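Local structure of hypothetical protein (Legionella pneumophila subsp. pneumophila, 2IM9) at residues 130-140 / 174-183; 78-86 / 197-205. The protein is of unknown function but belongs to an amidase-like family of the papain-type peptidase clan, and so may cleave amide bonds of cell-wall peptides. All coordinates share one frame; numbering follows the deposited sequence.

How the contacts relate
Both contacts lie on the same side of the chain's centre, and their centres are about 16 Å apart. Contact 1 is partly buried. It joins the start of helix 137-147 and the preceding loop to strand 168-175 and helix 176-181, mainly through aromatic rings and aliphatic groups, with a salt bridge at one side. Contact 2 sits at the surface, with its centre about 23 Å from that of the chain. It ties the loop 78-86 to helix 195-209, largely by charged side chains. Helices 176-181 and 195-209 follow each other in sequence. The contacts meet where Tyr130 packs on Tyr82 and Leu205, and where Arg133 forms a salt bridge with Asp83.

Contact 1: residues 130-140 / 174-183; sequences YINRNHFTSID and INKPQWYNHK
Trp179 has its CG opposite the backbone N (chi1 180°), which carries the indole toward 130-140. Phe136 CG lies beside its own N (chi1 -68°), and the phenyl ring reaches the indole. The two form an edge-to-face pair, the core of an aromatic cluster with His135. The edge of Phe136 is directed at the face of Trp179, with Phe136 CZ 3.5 Å from Trp179 CD2 and the planes at 66°. Trp179 CH2, the far corner of the indole, lies over one face of the imidazole, 3.5 Å from His135 CG. These two rings are oblique to each other.

The cluster joins the loop before helix 137-147 to helix 176-181, at the end of strand 168-175 of the antiparallel sheet. Ile174, on that strand, places CG2 over the centre of the Phe136 ring, a CH-pi contact of 3.6 Å to the centroid. Ile139 CD1 packs on the same methyl. Leu264 of strand 264-275 also touches Phe136 and Ile174.

Lys176 stretches out past Ile139 to Asp140. Lys176 NZ forms a salt bridge to Asp140 OD1 at 2.7 Å, on the syn lone pair of that oxygen. Asp140 OD2 is taken by the backbone N of Phe136, so both carboxylate oxygens are held. Water 3 links OD2, NZ and Arg133 O.

At the other side, the hydroxyl of Tyr180 lies at the edge of the Tyr130 ring, near its plane. Water 1 connects that hydroxyl to Ile131 O. The His135 ring is fixed by NE2, which donates to Tyr130 O; Arg133 N reaches the same oxygen from the opposite face of the carbonyl plane. Lys183 NZ donates to Tyr130 OH at 3.0 Å.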
# COMPACT_ATOMS: atom_id res chain seq x y z
N TYR A 130 11.47 1.72 -12.66
CA TYR A 130 10.71 0.49 -12.43
C TYR A 130 11.34 -0.36 -11.31
O TYR A 130 10.64 -0.78 -10.39
CB TYR A 130 10.53 -0.33 -13.71
CG TYR A 130 9.51 -1.44 -13.49
CD1 TYR A 130 8.17 -1.23 -13.79
CD2 TYR A 130 9.88 -2.65 -12.91
CE1 TYR A 130 7.22 -2.23 -13.57
CE2 TYR A 130 8.93 -3.67 -12.67
CZ TYR A 130 7.61 -3.44 -13.00
OH TYR A 130 6.66 -4.42 -12.76
N ILE A 131 12.65 -0.59 -11.36
CA ILE A 131 13.25 -1.52 -10.40
C ILE A 131 13.31 -0.92 -9.01
O ILE A 131 13.35 -1.67 -8.04
CB ILE A 131 14.65 -2.03 -10.81
CG1 ILE A 131 15.67 -0.89 -10.75
CG2 ILE A 131 14.59 -2.73 -12.18
CD1 ILE A 131 17.10 -1.38 -10.77
N ASN A 132 13.34 0.41 -8.91
CA ASN A 132 13.35 1.08 -7.60
C ASN A 132 11.95 1.21 -7.00
O ASN A 132 11.80 1.55 -5.83
CB ASN A 132 13.99 2.47 -7.70
CG ASN A 132 15.50 2.44 -7.72
OD1 ASN A 132 16.13 1.42 -7.44
ND2 ASN A 132 16.10 3.59 -8.04
N ARG A 133 10.91 0.99 -7.79
CA ARG A 133 9.56 1.09 -7.24
C ARG A 133 9.42 0.10 -6.08
O ARG A 133 9.95 -1.01 -6.12
CB ARG A 133 8.51 0.80 -8.31
CG ARG A 133 7.15 1.48 -7.98
CD ARG A 133 5.99 0.90 -8.79
NE ARG A 133 6.10 1.15 -10.23
CZ ARG A 133 5.31 0.62 -11.15
NH1 ARG A 133 4.32 -0.21 -10.77
NH2 ARG A 133 5.48 0.90 -12.45
N ASN A 134 8.72 0.52 -5.03
CA ASN A 134 8.51 -0.36 -3.87
C ASN A 134 7.43 -1.40 -4.14
O ASN A 134 6.37 -1.38 -3.53
CB ASN A 134 8.18 0.48 -2.65
CG ASN A 134 9.37 1.20 -2.11
OD1 ASN A 134 10.49 0.68 -2.14
ND2 ASN A 134 9.15 2.42 -1.57
N HIS A 135 7.72 -2.33 -5.05
CA HIS A 135 6.73 -3.32 -5.49
C HIS A 135 6.19 -4.23 -4.39
O HIS A 135 5.00 -4.56 -4.38
CB HIS A 135 7.32 -4.21 -6.59
CG HIS A 135 7.62 -3.48 -7.86
ND1 HIS A 135 6.63 -3.07 -8.73
CD2 HIS A 135 8.79 -3.11 -8.41
CE1 HIS A 135 7.19 -2.44 -9.75
NE2 HIS A 135 8.50 -2.47 -9.58
N PHE A 136 7.07 -4.67 -3.49
CA PHE A 136 6.67 -5.62 -2.46
C PHE A 136 6.38 -4.91 -1.15
O PHE A 136 7.24 -4.22 -0.58
CB PHE A 136 7.73 -6.70 -2.27
CG PHE A 136 7.85 -7.61 -3.45
CD1 PHE A 136 7.06 -8.76 -3.52
CD2 PHE A 136 8.72 -7.32 -4.50
CE1 PHE A 136 7.13 -9.60 -4.62
CE2 PHE A 136 8.81 -8.16 -5.63
CZ PHE A 136 8.01 -9.31 -5.68
N THR A 137 5.16 -5.05 -0.68
CA THR A 137 4.73 -4.36 0.53
C THR A 137 5.63 -4.61 1.73
O THR A 137 5.89 -3.69 2.52
CB THR A 137 3.25 -4.67 0.82
OG1 THR A 137 2.50 -4.35 -0.36
CG2 THR A 137 2.73 -3.82 1.97
N SER A 138 6.12 -5.84 1.88
CA SER A 138 6.95 -6.13 3.06
C SER A 138 8.39 -5.67 2.88
O SER A 138 8.83 -4.70 3.53
CB SER A 138 6.87 -7.61 3.43
OG SER A 138 7.32 -8.44 2.38
N ILE A 139 9.11 -6.32 1.98
CA ILE A 139 10.56 -6.13 1.91
C ILE A 139 10.99 -4.83 1.25
O ILE A 139 12.14 -4.38 1.43
CB ILE A 139 11.25 -7.35 1.25
CG1 ILE A 139 10.71 -7.58 -0.14
CG2 ILE A 139 11.04 -8.61 2.11
CD1 ILE A 139 11.77 -7.66 -1.17
N ASP A 140 10.08 -4.22 0.49
CA ASP A 140 10.34 -2.89 -0.08
C ASP A 140 9.63 -1.80 0.72
O ASP A 140 10.27 -0.98 1.37
CB ASP A 140 9.87 -2.80 -1.54
CG ASP A 140 10.64 -3.71 -2.47
OD1 ASP A 140 11.85 -3.93 -2.28
OD2 ASP A 140 10.01 -4.17 -3.44
N ILE A 174 11.10 -13.77 -0.78
CA ILE A 174 10.81 -12.91 -1.93
C ILE A 174 12.00 -12.96 -2.86
O ILE A 174 13.05 -12.39 -2.56
CB ILE A 174 10.54 -11.42 -1.56
CG1 ILE A 174 9.49 -11.28 -0.44
CG2 ILE A 174 10.16 -10.62 -2.81
CD1 ILE A 174 8.09 -11.74 -0.80
N ASN A 175 11.83 -13.64 -3.98
CA ASN A 175 12.92 -13.89 -4.92
C ASN A 175 12.70 -12.93 -6.10
O ASN A 175 11.93 -13.25 -7.01
CB ASN A 175 12.85 -15.36 -5.37
CG ASN A 175 14.01 -15.77 -6.28
OD1 ASN A 175 14.50 -14.97 -7.07
ND2 ASN A 175 14.44 -17.04 -6.17
N LYS A 176 13.34 -11.76 -6.06
CA LYS A 176 13.12 -10.77 -7.13
C LYS A 176 13.51 -11.28 -8.52
O LYS A 176 12.73 -11.13 -9.47
CB LYS A 176 13.78 -9.43 -6.80
CG LYS A 176 13.02 -8.65 -5.77
CD LYS A 176 13.54 -7.22 -5.64
CE LYS A 176 12.79 -6.50 -4.53
NZ LYS A 176 13.35 -5.14 -4.21
N PRO A 177 14.71 -11.91 -8.65
CA PRO A 177 15.03 -12.39 -10.01
C PRO A 177 14.01 -13.37 -10.58
O PRO A 177 13.70 -13.30 -11.77
CB PRO A 177 16.41 -13.04 -9.83
CG PRO A 177 17.01 -12.29 -8.67
CD PRO A 177 15.82 -12.14 -7.72
N GLN A 178 13.46 -14.26 -9.75
CA GLN A 178 12.45 -15.18 -10.27
C GLN A 178 11.12 -14.47 -10.58
O GLN A 178 10.39 -14.80 -11.54
CB GLN A 178 12.23 -16.36 -9.31
CG GLN A 178 11.47 -17.51 -9.96
CD GLN A 178 12.21 -18.08 -11.17
OE1 GLN A 178 11.87 -17.79 -12.30
NE2 GLN A 178 13.25 -18.86 -10.92
N TRP A 179 10.79 -13.45 -9.78
CA TRP A 179 9.60 -12.66 -10.05
C TRP A 179 9.77 -11.95 -11.40
O TRP A 179 8.84 -11.95 -12.23
CB TRP A 179 9.41 -11.66 -8.92
CG TRP A 179 8.21 -10.74 -9.04
CD1 TRP A 179 6.89 -11.08 -8.93
CD2 TRP A 179 8.25 -9.32 -9.21
NE1 TRP A 179 6.09 -9.96 -9.05
CE2 TRP A 179 6.91 -8.86 -9.23
CE3 TRP A 179 9.29 -8.39 -9.36
CZ2 TRP A 179 6.57 -7.50 -9.39
CZ3 TRP A 179 8.95 -7.02 -9.53
CH2 TRP A 179 7.60 -6.60 -9.55
N TYR A 180 10.95 -11.38 -11.65
CA TYR A 180 11.19 -10.73 -12.94
C TYR A 180 11.08 -11.73 -14.07
O TYR A 180 10.43 -11.45 -15.07
CB TYR A 180 12.52 -9.97 -12.98
CG TYR A 180 12.36 -8.59 -12.41
CD1 TYR A 180 12.52 -8.37 -11.04
CD2 TYR A 180 11.99 -7.51 -13.23
CE1 TYR A 180 12.35 -7.10 -10.50
CE2 TYR A 180 11.80 -6.24 -12.69
CZ TYR A 180 11.96 -6.05 -11.34
OH TYR A 180 11.76 -4.80 -10.81
N ASN A 181 11.65 -12.92 -13.86
CA ASN A 181 11.70 -13.94 -14.90
C ASN A 181 10.31 -14.36 -15.35
O ASN A 181 10.09 -14.67 -16.53
CB ASN A 181 12.51 -15.15 -14.44
CG ASN A 181 12.67 -16.19 -15.52
OD1 ASN A 181 13.16 -15.90 -16.63
ND2 ASN A 181 12.25 -17.40 -15.22
N HIS A 182 9.37 -14.35 -14.41
CA HIS A 182 7.96 -14.70 -14.69
C HIS A 182 7.13 -13.63 -15.42
O HIS A 182 5.98 -13.88 -15.79
CB HIS A 182 7.25 -15.06 -13.38
CG HIS A 182 7.29 -16.52 -13.06
ND1 HIS A 182 8.42 -17.16 -12.60
CD2 HIS A 182 6.34 -17.48 -13.15
CE1 HIS A 182 8.15 -18.43 -12.38
NE2 HIS A 182 6.89 -18.65 -12.71
N LYS A 183 7.67 -12.43 -15.58
CA LYS A 183 6.88 -11.36 -16.19
C LYS A 183 6.59 -11.57 -17.67
O LYS A 183 7.37 -12.20 -18.39
CB LYS A 183 7.56 -10.01 -16.00
CG LYS A 183 7.56 -9.55 -14.56
CD LYS A 183 8.29 -8.22 -14.42
CE LYS A 183 8.07 -7.58 -13.03
NZ LYS A 183 6.60 -7.41 -12.73
O HOH W 1 12.36 -4.45 -8.20
O HOH W 2 14.71 -3.78 -6.37
O HOH W 3 11.08 -3.67 -5.86

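Contact 2: residues 78-86 / 197-205; sequences PNARYDQFP and EQEKRLVEL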
# COMPACT_ATOMS: atom_id res chain seq x y z
N PRO A 78 4.70 9.84 -18.03
CA PRO A 78 4.86 10.00 -19.47
C PRO A 78 6.32 9.76 -19.83
O PRO A 78 7.22 10.09 -19.05
CB PRO A 78 4.48 11.48 -19.69
CG PRO A 78 3.55 11.81 -18.56
CD PRO A 78 4.13 11.04 -17.38
N ASN A 79 6.56 9.18 -21.00
CA ASN A 79 7.90 8.96 -21.50
C ASN A 79 8.71 7.94 -20.70
O ASN A 79 9.91 7.80 -20.94
CB ASN A 79 8.67 10.29 -21.59
CG ASN A 79 7.88 11.37 -22.30
OD1 ASN A 79 7.51 11.21 -23.47
ND2 ASN A 79 7.62 12.49 -21.61
N ALA A 80 8.07 7.23 -19.77
CA ALA A 80 8.81 6.25 -18.97
C ALA A 80 9.29 5.08 -19.82
O ALA A 80 8.68 4.76 -20.84
CB ALA A 80 7.96 5.76 -17.80
N ARG A 81 10.36 4.42 -19.40
CA ARG A 81 10.95 3.36 -20.23
C ARG A 81 10.06 2.11 -20.22
O ARG A 81 9.88 1.48 -21.27
CB ARG A 81 12.36 3.02 -19.73
CG ARG A 81 13.07 1.88 -20.54
CD ARG A 81 13.15 2.19 -22.03
NE ARG A 81 14.08 1.27 -22.70
CZ ARG A 81 14.42 1.37 -23.98
NH1 ARG A 81 13.90 2.35 -24.73
NH2 ARG A 81 15.27 0.50 -24.51
N TYR A 82 9.53 1.74 -19.05
CA TYR A 82 8.81 0.46 -18.93
C TYR A 82 7.32 0.60 -18.65
O TYR A 82 6.53 -0.21 -19.13
CB TYR A 82 9.45 -0.44 -17.84
CG TYR A 82 10.93 -0.59 -18.07
CD1 TYR A 82 11.41 -1.41 -19.10
CD2 TYR A 82 11.85 0.10 -17.28
CE1 TYR A 82 12.80 -1.53 -19.35
CE2 TYR A 82 13.24 -0.02 -17.51
CZ TYR A 82 13.69 -0.83 -18.55
OH TYR A 82 15.04 -0.95 -18.81
N ASP A 83 6.94 1.61 -17.86
CA ASP A 83 5.55 1.73 -17.44
C ASP A 83 5.13 3.19 -17.47
O ASP A 83 5.49 3.95 -16.57
CB ASP A 83 5.35 1.15 -16.03
CG ASP A 83 3.89 1.09 -15.61
OD1 ASP A 83 3.01 1.71 -16.30
OD2 ASP A 83 3.59 0.40 -14.61
N GLN A 84 4.38 3.56 -18.50
CA GLN A 84 4.04 4.98 -18.78
C GLN A 84 2.68 5.38 -18.22
O GLN A 84 2.10 6.41 -18.63
CB GLN A 84 4.12 5.24 -20.30
CG GLN A 84 5.52 4.92 -20.89
CD GLN A 84 5.63 5.24 -22.38
OE1 GLN A 84 4.63 5.28 -23.11
NE2 GLN A 84 6.85 5.47 -22.84
N PHE A 85 2.17 4.59 -17.28
CA PHE A 85 1.01 5.04 -16.50
C PHE A 85 1.41 6.26 -15.64
O PHE A 85 2.61 6.47 -15.37
CB PHE A 85 0.48 3.90 -15.64
CG PHE A 85 -0.68 3.16 -16.25
CD1 PHE A 85 -0.60 2.67 -17.57
CD2 PHE A 85 -1.86 2.97 -15.54
CE1 PHE A 85 -1.66 2.00 -18.16
CE2 PHE A 85 -2.95 2.28 -16.13
CZ PHE A 85 -2.83 1.79 -17.44
N PRO A 86 0.42 7.07 -15.22
CA PRO A 86 0.72 8.34 -14.56
C PRO A 86 1.45 8.14 -13.23
O PRO A 86 1.31 7.10 -12.58
CB PRO A 86 -0.65 8.96 -14.29
CG PRO A 86 -1.66 7.92 -14.60
CD PRO A 86 -1.03 6.81 -15.36
N GLU A 197 8.20 -3.45 -29.49
CA GLU A 197 8.91 -2.61 -28.54
C GLU A 197 8.69 -3.13 -27.11
O GLU A 197 9.60 -3.06 -26.28
CB GLU A 197 8.47 -1.14 -28.68
CG GLU A 197 9.30 -0.11 -27.91
CD GLU A 197 10.76 -0.01 -28.36
OE1 GLU A 197 11.12 -0.51 -29.46
OE2 GLU A 197 11.56 0.58 -27.60
N GLN A 198 7.50 -3.66 -26.83
CA GLN A 198 7.22 -4.31 -25.53
C GLN A 198 8.16 -5.48 -25.27
O GLN A 198 8.71 -5.61 -24.18
CB GLN A 198 5.78 -4.81 -25.46
CG GLN A 198 4.75 -3.77 -25.12
CD GLN A 198 3.37 -4.35 -25.05
OE1 GLN A 198 2.71 -4.52 -26.07
NE2 GLN A 198 2.92 -4.69 -23.85
N GLU A 199 8.33 -6.34 -26.27
CA GLU A 199 9.22 -7.50 -26.14
C GLU A 199 10.66 -7.08 -25.85
O GLU A 199 11.28 -7.62 -24.93
CB GLU A 199 9.16 -8.38 -27.40
N LYS A 200 11.16 -6.10 -26.61
CA LYS A 200 12.52 -5.59 -26.45
C LYS A 200 12.75 -5.06 -25.03
O LYS A 200 13.73 -5.41 -24.37
CB LYS A 200 12.79 -4.48 -27.48
CG LYS A 200 14.05 -3.62 -27.22
CD LYS A 200 14.16 -2.42 -28.20
CE LYS A 200 15.58 -1.80 -28.20
NZ LYS A 200 15.76 -0.47 -27.47
N ARG A 201 11.83 -4.22 -24.58
CA ARG A 201 11.97 -3.59 -23.28
C ARG A 201 11.83 -4.62 -22.17
O ARG A 201 12.50 -4.50 -21.16
CB ARG A 201 10.98 -2.45 -23.11
CG ARG A 201 11.35 -1.28 -24.00
CD ARG A 201 10.33 -0.17 -23.90
NE ARG A 201 10.50 0.77 -25.00
CZ ARG A 201 10.14 2.05 -24.96
NH1 ARG A 201 9.60 2.57 -23.86
NH2 ARG A 201 10.33 2.82 -26.03
N LEU A 202 10.96 -5.62 -22.36
CA LEU A 202 10.85 -6.69 -21.36
C LEU A 202 12.17 -7.45 -21.15
O LEU A 202 12.57 -7.68 -20.01
CB LEU A 202 9.73 -7.66 -21.70
CG LEU A 202 9.44 -8.68 -20.59
CD1 LEU A 202 8.97 -8.02 -19.29
CD2 LEU A 202 8.41 -9.71 -21.16
N VAL A 203 12.85 -7.83 -22.23
CA VAL A 203 14.16 -8.50 -22.11
C VAL A 203 15.15 -7.62 -21.37
O VAL A 203 15.92 -8.09 -20.53
CB VAL A 203 14.76 -8.89 -23.53
CG1 VAL A 203 16.19 -9.40 -23.38
CG2 VAL A 203 13.85 -9.88 -24.23
N GLU A 204 15.12 -6.33 -21.68
CA GLU A 204 16.00 -5.36 -21.03
C GLU A 204 15.74 -5.28 -19.53
O GLU A 204 16.67 -5.30 -18.69
CB GLU A 204 15.78 -4.02 -21.69
CG GLU A 204 16.63 -2.89 -21.18
CD GLU A 204 16.23 -1.62 -21.88
OE1 GLU A 204 16.67 -1.40 -23.03
OE2 GLU A 204 15.42 -0.85 -21.30
N LEU A 205 14.46 -5.18 -19.19
CA LEU A 205 14.03 -5.13 -17.80
C LEU A 205 14.38 -6.42 -17.06
O LEU A 205 14.85 -6.38 -15.91
CB LEU A 205 12.51 -4.89 -17.73
CG LEU A 205 11.95 -4.73 -16.31
CD1 LEU A 205 12.60 -3.55 -15.55
CD2 LEU A 205 10.42 -4.66 -16.34
O HOH W 4 14.00 1.55 -27.60
O HOH W 5 8.62 4.84 -25.28
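Glu204 OE2 takes the NE hydrogen of Arg81 at 2.9 Å and has Tyr82 OH close by. The NE bond is nearly straight, at 173°. Beside it, Arg81 NH2 donates to Glu204 OE1 at 2.8 Å. The result is a side-on, two-bond salt bridge. A bend in Arg81 (chi2 56°) turns its guanidinium to the carboxylate. Both oxygens use their syn lone pairs, and the guanidinium and carboxylate are nearly coplanar (11°). Tyr82 OH approaches OE2 with its ring almost perpendicular to the carboxylate, a weak bond at most, since the proton has another acceptor within reach.

The Arg81 guanidinium also lies flat on that of Arg201, with centres 4.4 Å apart. The like charges are probably eased by the two glutamates: Arg201 NE and NH2 both grip Glu197 OE2, one helical turn back. Water 4 joins that oxygen to Arg81 NH1 and Lys200 NZ. Arg201 NH1 donates to the backbone O of Arg81 at 2.8 Å.

These charged groups fasten an irregular surface loop to helix 195-209, in a region predicted to form a coiled coil. In the loop, an Asx turn brings Phe85 N to Asp83 OD1, and Gln84 NE2 donates to Ala80 O. Asp83 OD2 also forms a salt bridge with Arg189.

The Tyr82 ring is sandwiched. Arg81 CG, anti to the backbone N, lies over the centre of one face, and Leu205 CD1 over the other, 4.0 Å from the centroid.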